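Local coordinates for protein nidogen (PDB 1NPE) that probably links laminin to other basement-membrane components, its G3 fragment, a six-bladed YWTD beta-propeller, being the laminin-binding part, at residues Ile93-Ser98 with Glu104-Asp109; Val49-Asp54 with Thr71-Gln76; Arg114-Thr119 with Gly134-Thr139. All blocks are in the same frame, centred on the assembly; numbering follows the deposited sequence.

Contact 1: Ile93-Ser98 with Glu104-Asp109. With CD (cadmium ion), chain C.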
loop_
_atom_site.group_PDB
_atom_site.type_symbol
_atom_site.label_atom_id
_atom_site.label_comp_id
_atom_site.label_asym_id
_atom_site.label_seq_id
_atom_site.Cartn_x
_atom_site.Cartn_y
_atom_site.Cartn_z
ATOM N N ILE A 93 -13.746 -7.985 -9.635
ATOM C CA ILE A 93 -12.704 -7.114 -9.108
ATOM C C ILE A 93 -11.508 -7.961 -8.663
ATOM O O ILE A 93 -11.642 -9.167 -8.424
ATOM C CB ILE A 93 -13.201 -6.283 -7.895
ATOM C CG1 ILE A 93 -13.543 -7.192 -6.713
ATOM C CG2 ILE A 93 -14.433 -5.487 -8.270
ATOM C CD1 ILE A 93 -13.862 -6.430 -5.440
ATOM N N PHE A 94 -10.338 -7.332 -8.600
ATOM C CA PHE A 94 -9.104 -7.979 -8.167
ATOM C C PHE A 94 -8.439 -6.993 -7.213
ATOM O O PHE A 94 -8.548 -5.784 -7.410
ATOM C CB PHE A 94 -8.132 -8.194 -9.337
ATOM C CG PHE A 94 -8.604 -9.175 -10.374
ATOM C CD1 PHE A 94 -8.096 -10.470 -10.404
ATOM C CD2 PHE A 94 -9.499 -8.784 -11.369
ATOM C CE1 PHE A 94 -8.468 -11.365 -11.417
ATOM C CE2 PHE A 94 -9.876 -9.668 -12.382
ATOM C CZ PHE A 94 -9.356 -10.962 -12.406
ATOM N N TRP A 95 -7.745 -7.487 -6.191
ATOM C CA TRP A 95 -7.060 -6.568 -5.291
ATOM C C TRP A 95 -5.857 -7.184 -4.600
ATOM O O TRP A 95 -5.732 -8.407 -4.507
ATOM C CB TRP A 95 -8.024 -5.953 -4.259
ATOM C CG TRP A 95 -8.424 -6.856 -3.125
ATOM C CD1 TRP A 95 -7.806 -6.969 -1.911
ATOM C CD2 TRP A 95 -9.573 -7.706 -3.070
ATOM N NE1 TRP A 95 -8.507 -7.827 -1.100
ATOM C CE2 TRP A 95 -9.598 -8.292 -1.785
ATOM C CE3 TRP A 95 -10.592 -8.022 -3.978
ATOM C CZ2 TRP A 95 -10.605 -9.179 -1.381
ATOM C CZ3 TRP A 95 -11.595 -8.906 -3.577
ATOM C CH2 TRP A 95 -11.591 -9.472 -2.288
ATOM N N THR A 96 -4.952 -6.320 -4.157
ATOM C CA THR A 96 -3.763 -6.751 -3.447
ATOM C C THR A 96 -3.970 -6.483 -1.965
ATOM O O THR A 96 -4.650 -5.532 -1.584
ATOM C CB THR A 96 -2.516 -5.973 -3.911
ATOM O OG1 THR A 96 -2.739 -4.563 -3.739
ATOM C CG2 THR A 96 -2.224 -6.270 -5.377
ATOM N N ASP A 97 -3.390 -7.339 -1.134
ATOM C CA ASP A 97 -3.472 -7.208 0.308
ATOM C C ASP A 97 -2.064 -7.503 0.799
ATOM O O ASP A 97 -1.610 -8.642 0.744
ATOM C CB ASP A 97 -4.469 -8.219 0.882
ATOM C CG ASP A 97 -4.699 -8.038 2.370
ATOM O OD1 ASP A 97 -3.733 -7.752 3.113
ATOM O OD2 ASP A 97 -5.855 -8.197 2.803
ATOM N N SER A 98 -1.380 -6.466 1.270
ATOM C CA SER A 98 -0.006 -6.586 1.742
ATOM C C SER A 98 0.158 -7.035 3.195
ATOM O O SER A 98 1.282 -7.122 3.700
ATOM C CB SER A 98 0.727 -5.266 1.521
ATOM O OG SER A 98 0.102 -4.236 2.261
ATOM N N GLU A 104 -6.839 -11.336 -4.253
ATOM C CA GLU A 104 -8.147 -11.956 -4.327
ATOM C C GLU A 104 -8.958 -11.430 -5.500
ATOM O O GLU A 104 -8.667 -10.375 -6.064
ATOM C CB GLU A 104 -8.919 -11.737 -3.025
ATOM C CG GLU A 104 -8.197 -12.245 -1.774
ATOM C CD GLU A 104 -9.126 -12.365 -0.586
ATOM O OE1 GLU A 104 -10.189 -12.990 -0.732
ATOM O OE2 GLU A 104 -8.801 -11.837 0.492
ATOM N N VAL A 105 -9.952 -12.209 -5.889
ATOM C CA VAL A 105 -10.836 -11.842 -6.972
ATOM C C VAL A 105 -12.246 -12.084 -6.439
ATOM O O VAL A 105 -12.446 -12.950 -5.583
ATOM C CB VAL A 105 -10.544 -12.681 -8.246
ATOM C CG1 VAL A 105 -10.678 -14.179 -7.960
ATOM C CG2 VAL A 105 -11.464 -12.259 -9.377
ATOM N N ALA A 106 -13.196 -11.258 -6.866
ATOM C CA ALA A 106 -14.584 -11.389 -6.418
ATOM C C ALA A 106 -15.532 -10.693 -7.388
ATOM O O ALA A 106 -15.092 -9.969 -8.277
ATOM C CB ALA A 106 -14.741 -10.795 -5.017
ATOM N N LYS A 107 -16.831 -10.927 -7.221
ATOM C CA LYS A 107 -17.838 -10.293 -8.071
ATOM C C LYS A 107 -17.874 -8.797 -7.777
ATOM O O LYS A 107 -17.406 -8.363 -6.724
ATOM C CB LYS A 107 -19.217 -10.899 -7.807
ATOM C CG LYS A 107 -19.354 -12.338 -8.271
ATOM C CD LYS A 107 -20.718 -12.916 -7.920
ATOM C CE LYS A 107 -21.855 -12.192 -8.623
ATOM N NZ LYS A 107 -23.152 -12.902 -8.414
ATOM N N MET A 108 -18.438 -8.015 -8.693
ATOM C CA MET A 108 -18.526 -6.564 -8.517
ATOM C C MET A 108 -19.135 -6.167 -7.167
ATOM O O MET A 108 -18.720 -5.176 -6.570
ATOM C CB MET A 108 -19.349 -5.929 -9.637
ATOM C CG MET A 108 -18.843 -6.179 -11.041
ATOM S SD MET A 108 -17.304 -5.358 -11.401
ATOM C CE MET A 108 -17.815 -4.132 -12.518
ATOM N N ASP A 109 -20.126 -6.926 -6.698
ATOM C CA ASP A 109 -20.766 -6.626 -5.417
ATOM C C ASP A 109 -20.018 -7.185 -4.200
ATOM O O ASP A 109 -20.518 -7.134 -3.077
ATOM C CB ASP A 109 -22.241 -7.074 -5.402
ATOM C CG ASP A 109 -22.422 -8.587 -5.584
ATOM O OD1 ASP A 109 -21.439 -9.359 -5.487
ATOM O OD2 ASP A 109 -23.581 -9.000 -5.813
HETATM CD CD CD C . 3.068 -8.701 3.816
HETATM O O HOH W 1 -7.807 -9.496 1.131
HETATM O O HOH W 2 4.983 -10.182 4.348
HETATM O O HOH W 3 4.206 -6.398 4.367
HETATM O O HOH W 4 2.159 -8.872 6.328
#
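E104 OE2 is gripped by several groups: a water donates to it at 2.6 Å, and R113 and R102 form salt bridges to it. The same water donates to D97 OD2 and accepts the indole N-H of W95, lying 2.9 Å from W95 NE1. It thus joins two adjacent strands of one blade of the YWTD beta-propeller, 92-97 and 102-107, which form an antiparallel hairpin; F94-D97 reads FWTD, a variant of the family motif. By standing between two like-charged carboxylates and donating to both, the water, with the arginines, would ease their repulsion. Its indole partner is held from above and from the side. E104 CB lies over one face of the W95 six-membered ring, 3.6 Å from the centroid and 16° off the normal. A106 CB meets the edge of that ring, 3.9 Å from W95 CZ3. With chi1 at 76°, W95 CG sits between its backbone N and carbonyl carbon, bringing the indole across the neighbouring strand. On the opposite side of the sheet, V105 CG2 covers one face of the F94 ring, 3.9 Å from its centroid, the two side chains pointing the same way. Paired N-H...O bonds join I93 with A106 and W95 with E104; the shortest is I93 N to A106 O, 2.8 Å and nearly straight. Past the strand end a cadmium ion is bound by D101, V122, three waters and the backbone oxygen S98 O, 2.4 Å from the metal.

Contact 2: Val49-Asp54 with Thr71-Gln76; sequences VVYWTD and TTIIRQ
Y51 and W52, consecutive residues on strand 49-54, reach past strand 59-64 to touch strand 71-74, the outermost strand of the same four-stranded propeller blade. The closer packing is at Y51: I73 CD1 meets the edge of the phenol ring, near its plane, 4.2 Å from Y51 CE2. I73 gets there through an extended chain, CD1 being anti to CB (chi2 -178°); I73 and I74 form a classic beta bulge facing I60 of strand 59-64. R62 hydrogen-bonds the hydroxyl Y51 OH and also packs against I73, so one arginine touches both partners. The other half is looser. W52 reaches the backbone through one atom of its six-membered ring, W52 CH2, 4.4 Å from T71 N, and P70, A63, I38 and L41 also pack against the indole. T71 and R75 lie on the solvent side; there the R75 guanidinium, salt-bridged to E57, has T72 CB over one face. The two segments share no hydrogen bond, and their closest CA atoms, W52 and T72, are 9.3 Å apart. Cohesion here is therefore van der Waals and hydrophobic, while the backbone bonding of the blade runs through the strand between them.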
loop_
_atom_site.group_PDB
_atom_site.type_symbol
_atom_site.label_atom_id
_atom_site.label_comp_id
_atom_site.label_asym_id
_atom_site.label_seq_id
_atom_site.Cartn_x
_atom_site.Cartn_y
_atom_site.Cartn_z
ATOM N N VAL A 49 -18.625 3.354 -12.640
ATOM C CA VAL A 49 -18.521 3.226 -11.193
ATOM C C VAL A 49 -17.073 3.243 -10.715
ATOM O O VAL A 49 -16.203 2.575 -11.283
ATOM C CB VAL A 49 -19.226 1.925 -10.692
ATOM C CG1 VAL A 49 -19.129 1.804 -9.171
ATOM C CG2 VAL A 49 -20.685 1.925 -11.107
ATOM N N VAL A 50 -16.833 4.024 -9.666
ATOM C CA VAL A 50 -15.515 4.156 -9.057
ATOM C C VAL A 50 -15.360 3.146 -7.911
ATOM O O VAL A 50 -16.235 3.041 -7.051
ATOM C CB VAL A 50 -15.309 5.596 -8.500
ATOM C CG1 VAL A 50 -13.933 5.736 -7.848
ATOM C CG2 VAL A 50 -15.464 6.620 -9.619
ATOM N N TYR A 51 -14.273 2.374 -7.935
ATOM C CA TYR A 51 -13.984 1.399 -6.884
ATOM C C TYR A 51 -12.755 1.861 -6.092
ATOM O O TYR A 51 -11.860 2.516 -6.649
ATOM C CB TYR A 51 -13.726 0.007 -7.473
ATOM C CG TYR A 51 -14.965 -0.700 -7.976
ATOM C CD1 TYR A 51 -15.599 -0.287 -9.146
ATOM C CD2 TYR A 51 -15.502 -1.785 -7.283
ATOM C CE1 TYR A 51 -16.733 -0.933 -9.612
ATOM C CE2 TYR A 51 -16.642 -2.442 -7.745
ATOM C CZ TYR A 51 -17.250 -2.007 -8.908
ATOM O OH TYR A 51 -18.388 -2.621 -9.366
ATOM N N TRP A 52 -12.708 1.504 -4.805
ATOM C CA TRP A 52 -11.592 1.891 -3.939
ATOM C C TRP A 52 -11.308 0.922 -2.803
ATOM O O TRP A 52 -12.137 0.082 -2.455
ATOM C CB TRP A 52 -11.831 3.280 -3.323
ATOM C CG TRP A 52 -12.975 3.333 -2.321
ATOM C CD1 TRP A 52 -12.955 2.910 -1.019
ATOM C CD2 TRP A 52 -14.301 3.813 -2.562
ATOM N NE1 TRP A 52 -14.189 3.088 -0.441
ATOM C CE2 TRP A 52 -15.033 3.640 -1.364
ATOM C CE3 TRP A 52 -14.945 4.370 -3.676
ATOM C CZ2 TRP A 52 -16.376 4.003 -1.250
ATOM C CZ3 TRP A 52 -16.283 4.731 -3.562
ATOM C CH2 TRP A 52 -16.983 4.543 -2.355
ATOM N N THR A 53 -10.116 1.059 -2.232
ATOM C CA THR A 53 -9.711 0.257 -1.091
ATOM C C THR A 53 -9.417 1.239 0.035
ATOM O O THR A 53 -8.900 2.337 -0.196
ATOM C CB THR A 53 -8.444 -0.587 -1.362
ATOM O OG1 THR A 53 -7.304 0.270 -1.507
ATOM C CG2 THR A 53 -8.624 -1.435 -2.608
ATOM N N ASP A 54 -9.778 0.840 1.246
ATOM C CA ASP A 54 -9.584 1.647 2.439
ATOM C C ASP A 54 -8.801 0.823 3.459
ATOM O O ASP A 54 -9.227 -0.273 3.825
ATOM C CB ASP A 54 -10.956 2.038 2.999
ATOM C CG ASP A 54 -10.899 2.438 4.456
ATOM O OD1 ASP A 54 -11.708 1.909 5.244
ATOM O OD2 ASP A 54 -10.046 3.274 4.809
ATOM N N THR A 71 -20.909 3.035 -1.090
ATOM C CA THR A 71 -21.320 1.771 -0.477
ATOM C C THR A 71 -20.146 0.807 -0.334
ATOM O O THR A 71 -19.361 0.624 -1.264
ATOM C CB THR A 71 -22.436 1.061 -1.276
ATOM O OG1 THR A 71 -21.940 0.671 -2.561
ATOM C CG2 THR A 71 -23.642 1.973 -1.455
ATOM N N THR A 72 -20.028 0.207 0.845
ATOM C CA THR A 72 -18.966 -0.749 1.140
ATOM C C THR A 72 -19.394 -2.156 0.722
ATOM O O THR A 72 -20.500 -2.582 1.045
ATOM C CB THR A 72 -18.657 -0.751 2.641
ATOM O OG1 THR A 72 -18.367 0.588 3.059
ATOM C CG2 THR A 72 -17.470 -1.643 2.944
ATOM N N ILE A 73 -18.539 -2.857 -0.021
ATOM C CA ILE A 73 -18.864 -4.212 -0.457
ATOM C C ILE A 73 -18.157 -5.295 0.346
ATOM O O ILE A 73 -18.701 -6.384 0.524
ATOM C CB ILE A 73 -18.647 -4.430 -1.988
ATOM C CG1 ILE A 73 -17.240 -4.004 -2.417
ATOM C CG2 ILE A 73 -19.716 -3.685 -2.783
ATOM C CD1 ILE A 73 -16.980 -4.151 -3.916
ATOM N N ILE A 74 -16.957 -4.999 0.845
ATOM C CA ILE A 74 -16.205 -5.966 1.645
ATOM C C ILE A 74 -15.563 -5.337 2.882
ATOM O O ILE A 74 -14.975 -4.259 2.802
ATOM C CB ILE A 74 -15.104 -6.675 0.824
ATOM C CG1 ILE A 74 -15.714 -7.363 -0.406
ATOM C CG2 ILE A 74 -14.392 -7.695 1.694
ATOM C CD1 ILE A 74 -14.724 -8.158 -1.248
ATOM N N ARG A 75 -15.687 -6.030 4.019
ATOM C CA ARG A 75 -15.127 -5.591 5.303
ATOM C C ARG A 75 -14.410 -6.752 5.994
ATOM O O ARG A 75 -13.309 -6.594 6.527
ATOM C CB ARG A 75 -16.229 -5.125 6.264
ATOM C CG ARG A 75 -17.222 -4.129 5.726
ATOM C CD ARG A 75 -18.356 -3.933 6.731
ATOM N NE ARG A 75 -19.474 -3.186 6.157
ATOM C CZ ARG A 75 -19.587 -1.863 6.197
ATOM N NH1 ARG A 75 -18.654 -1.138 6.791
ATOM N NH2 ARG A 75 -20.622 -1.260 5.625
ATOM N N GLN A 76 -15.065 -7.911 6.007
ATOM C CA GLN A 76 -14.546 -9.109 6.666
ATOM C C GLN A 76 -13.241 -9.640 6.096
ATOM O O GLN A 76 -12.934 -9.423 4.934
ATOM C CB GLN A 76 -15.588 -10.238 6.608
ATOM C CG GLN A 76 -17.028 -9.834 6.941
ATOM C CD GLN A 76 -17.210 -9.315 8.365
ATOM O OE1 GLN A 76 -18.062 -8.459 8.619
ATOM N NE2 GLN A 76 -16.419 -9.840 9.300
#

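Contact 3: Arg114-Thr119 with Gly134-Thr139; sequences RVLFDT and GNLYWT
Strands 114-117 and 135-139 stand 11.6 Å apart at their axes and run at 73° to each other, so L116 and F117 meet L136 and W138 by side chains alone, with no hydrogen bond between the segments. A classic beta bulge opposite I103 turns the consecutive residues L116 and F117 both toward the other segment. On 135-139 the ordinary strand alternation does the same for L136 and W138, while Y137 between them points the other way. The two leucines reach toward each other tip to tip, L116 CD2 to L136 CD2 at 3.7 Å. Each has its CG anti to the backbone N, as in L136 (chi1 -174°), which carries the branched end toward the other segment. The same methyl L136 CD2 also lies at the edge of the F117 ring, near its plane, 4.4 Å from F117 CE2, so one branch serves both hydrophobic partners. F117 and W138 come together nearly at right angles as side chains, but their rings are inclined by only 35°. Their closest atoms are F117 CE2 and W138 CH2, 3.6 Å apart; the centroid of the F117 ring lies 5.2 Å from that of the W138 six-membered ring, an oblique meeting and no true stack. Y137-T139 supply the YWT of the family's YWTD motif. The contact joins successive propeller blades: 114-117 is the outer edge of the blade that begins at 81-87, and 135-140 is the second strand of the next. Strand 124-130 lends I127 to the packing of both L136 and W138, strand 102-107 adds I103 against W138, and S151 of strand 147-152 touches both F117 and W138.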
loop_
_atom_site.group_PDB
_atom_site.type_symbol
_atom_site.label_atom_id
_atom_site.label_comp_id
_atom_site.label_asym_id
_atom_site.label_seq_id
_atom_site.Cartn_x
_atom_site.Cartn_y
_atom_site.Cartn_z
ATOM N N ARG A 114 -12.472 -15.348 -3.837
ATOM C CA ARG A 114 -11.556 -16.436 -4.133
ATOM C C ARG A 114 -10.146 -15.885 -4.021
ATOM O O ARG A 114 -9.858 -14.803 -4.528
ATOM C CB ARG A 114 -11.774 -16.994 -5.550
ATOM C CG ARG A 114 -10.594 -17.826 -6.060
ATOM C CD ARG A 114 -10.880 -18.585 -7.348
ATOM N NE ARG A 114 -9.653 -19.174 -7.888
ATOM C CZ ARG A 114 -9.502 -19.595 -9.141
ATOM N NH1 ARG A 114 -10.512 -19.510 -9.999
ATOM N NH2 ARG A 114 -8.317 -20.031 -9.561
ATOM N N VAL A 115 -9.286 -16.608 -3.316
ATOM C CA VAL A 115 -7.900 -16.204 -3.176
ATOM C C VAL A 115 -7.201 -16.694 -4.433
ATOM O O VAL A 115 -6.988 -17.896 -4.612
ATOM C CB VAL A 115 -7.246 -16.826 -1.913
ATOM C CG1 VAL A 115 -5.767 -16.473 -1.849
ATOM C CG2 VAL A 115 -7.954 -16.325 -0.653
ATOM N N LEU A 116 -6.890 -15.761 -5.326
ATOM C CA LEU A 116 -6.226 -16.089 -6.580
ATOM C C LEU A 116 -4.780 -16.525 -6.338
ATOM O O LEU A 116 -4.343 -17.538 -6.872
ATOM C CB LEU A 116 -6.285 -14.893 -7.536
ATOM C CG LEU A 116 -6.248 -15.202 -9.036
ATOM C CD1 LEU A 116 -7.385 -16.161 -9.400
ATOM C CD2 LEU A 116 -6.361 -13.909 -9.837
ATOM N N PHE A 117 -4.055 -15.769 -5.517
ATOM C CA PHE A 117 -2.665 -16.086 -5.194
ATOM C C PHE A 117 -2.391 -15.721 -3.741
ATOM O O PHE A 117 -2.912 -14.726 -3.246
ATOM C CB PHE A 117 -1.691 -15.287 -6.075
ATOM C CG PHE A 117 -1.862 -15.511 -7.552
ATOM C CD1 PHE A 117 -1.499 -16.721 -8.133
ATOM C CD2 PHE A 117 -2.369 -14.499 -8.366
ATOM C CE1 PHE A 117 -1.637 -16.925 -9.508
ATOM C CE2 PHE A 117 -2.514 -14.690 -9.745
ATOM C CZ PHE A 117 -2.146 -15.908 -10.317
ATOM N N ASP A 118 -1.541 -16.488 -3.069
ATOM C CA ASP A 118 -1.223 -16.185 -1.677
ATOM C C ASP A 118 0.137 -16.685 -1.214
ATOM O O ASP A 118 0.373 -16.857 -0.016
ATOM C CB ASP A 118 -2.326 -16.681 -0.733
ATOM C CG ASP A 118 -2.440 -18.189 -0.699
ATOM O OD1 ASP A 118 -1.845 -18.864 -1.571
ATOM O OD2 ASP A 118 -3.122 -18.694 0.215
ATOM N N THR A 119 1.015 -16.951 -2.172
ATOM C CA THR A 119 2.369 -17.395 -1.884
ATOM C C THR A 119 3.268 -16.487 -2.708
ATOM O O THR A 119 2.833 -15.957 -3.725
ATOM C CB THR A 119 2.598 -18.882 -2.274
ATOM O OG1 THR A 119 2.254 -19.090 -3.650
ATOM C CG2 THR A 119 1.760 -19.801 -1.398
ATOM N N GLY A 134 -7.235 -10.911 -21.397
ATOM C CA GLY A 134 -7.240 -11.804 -20.248
ATOM C C GLY A 134 -5.992 -11.845 -19.381
ATOM O O GLY A 134 -5.670 -12.885 -18.796
ATOM N N ASN A 135 -5.306 -10.715 -19.257
ATOM C CA ASN A 135 -4.095 -10.665 -18.441
ATOM C C ASN A 135 -4.153 -9.786 -17.191
ATOM O O ASN A 135 -4.782 -8.727 -17.178
ATOM C CB ASN A 135 -2.901 -10.281 -19.302
ATOM C CG ASN A 135 -2.531 -11.367 -20.282
ATOM O OD1 ASN A 135 -2.344 -12.531 -19.905
ATOM N ND2 ASN A 135 -2.425 -10.999 -21.549
ATOM N N LEU A 136 -3.450 -10.239 -16.156
ATOM C CA LEU A 136 -3.364 -9.562 -14.868
ATOM C C LEU A 136 -1.899 -9.218 -14.605
ATOM O O LEU A 136 -1.013 -10.032 -14.875
ATOM C CB LEU A 136 -3.877 -10.505 -13.772
ATOM C CG LEU A 136 -4.032 -9.987 -12.343
ATOM C CD1 LEU A 136 -5.024 -8.826 -12.297
ATOM C CD2 LEU A 136 -4.510 -11.113 -11.455
ATOM N N TYR A 137 -1.649 -8.022 -14.073
ATOM C CA TYR A 137 -0.290 -7.561 -13.769
ATOM C C TYR A 137 -0.236 -6.898 -12.385
ATOM O O TYR A 137 -1.146 -6.160 -12.006
ATOM C CB TYR A 137 0.173 -6.528 -14.810
ATOM C CG TYR A 137 0.049 -6.962 -16.262
ATOM C CD1 TYR A 137 -1.090 -6.654 -17.008
ATOM C CD2 TYR A 137 1.083 -7.655 -16.896
ATOM C CE1 TYR A 137 -1.196 -7.025 -18.349
ATOM C CE2 TYR A 137 0.988 -8.031 -18.228
ATOM C CZ TYR A 137 -0.155 -7.714 -18.951
ATOM O OH TYR A 137 -0.255 -8.100 -20.270
ATOM N N TRP A 138 0.845 -7.115 -11.646
ATOM C CA TRP A 138 0.965 -6.490 -10.329
ATOM C C TRP A 138 2.399 -6.253 -9.904
ATOM O O TRP A 138 3.329 -6.814 -10.491
ATOM C CB TRP A 138 0.247 -7.319 -9.260
ATOM C CG TRP A 138 0.869 -8.659 -8.974
ATOM C CD1 TRP A 138 1.814 -8.942 -8.021
ATOM C CD2 TRP A 138 0.536 -9.908 -9.590
ATOM N NE1 TRP A 138 2.079 -10.290 -8.004
ATOM C CE2 TRP A 138 1.307 -10.907 -8.954
ATOM C CE3 TRP A 138 -0.347 -10.283 -10.612
ATOM C CZ2 TRP A 138 1.219 -12.263 -9.308
ATOM C CZ3 TRP A 138 -0.432 -11.628 -10.964
ATOM C CH2 TRP A 138 0.347 -12.601 -10.312
ATOM N N THR A 139 2.571 -5.389 -8.905
ATOM C CA THR A 139 3.895 -5.096 -8.367
ATOM C C THR A 139 3.954 -5.605 -6.935
ATOM O O THR A 139 2.924 -5.747 -6.271
ATOM C CB THR A 139 4.213 -3.579 -8.320
ATOM O OG1 THR A 139 3.449 -2.954 -7.282
ATOM C CG2 THR A 139 3.899 -2.916 -9.640
#

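In the fold
Contact 1 sits between the other two, its centre 10 Å from that of contact 2 and 9 Å from that of contact 3; contacts 2 and 3 are 18 Å apart by centres and do not touch. Three successive propeller blades are thus joined. Contact 1 meets the blade before it where M108 O packs 3.3 Å from I73 CD1 and W95 touches I74. Toward contact 3 it shares its own sheet, V105 N probably bonding to R114 O at 2.9 Å, and F94 reaches the following blade at L136. Of the three, contact 1 holds a cadmium ligand, S98; the side chains of W52 and W138 each lie about 12 Å from a cadmium ion.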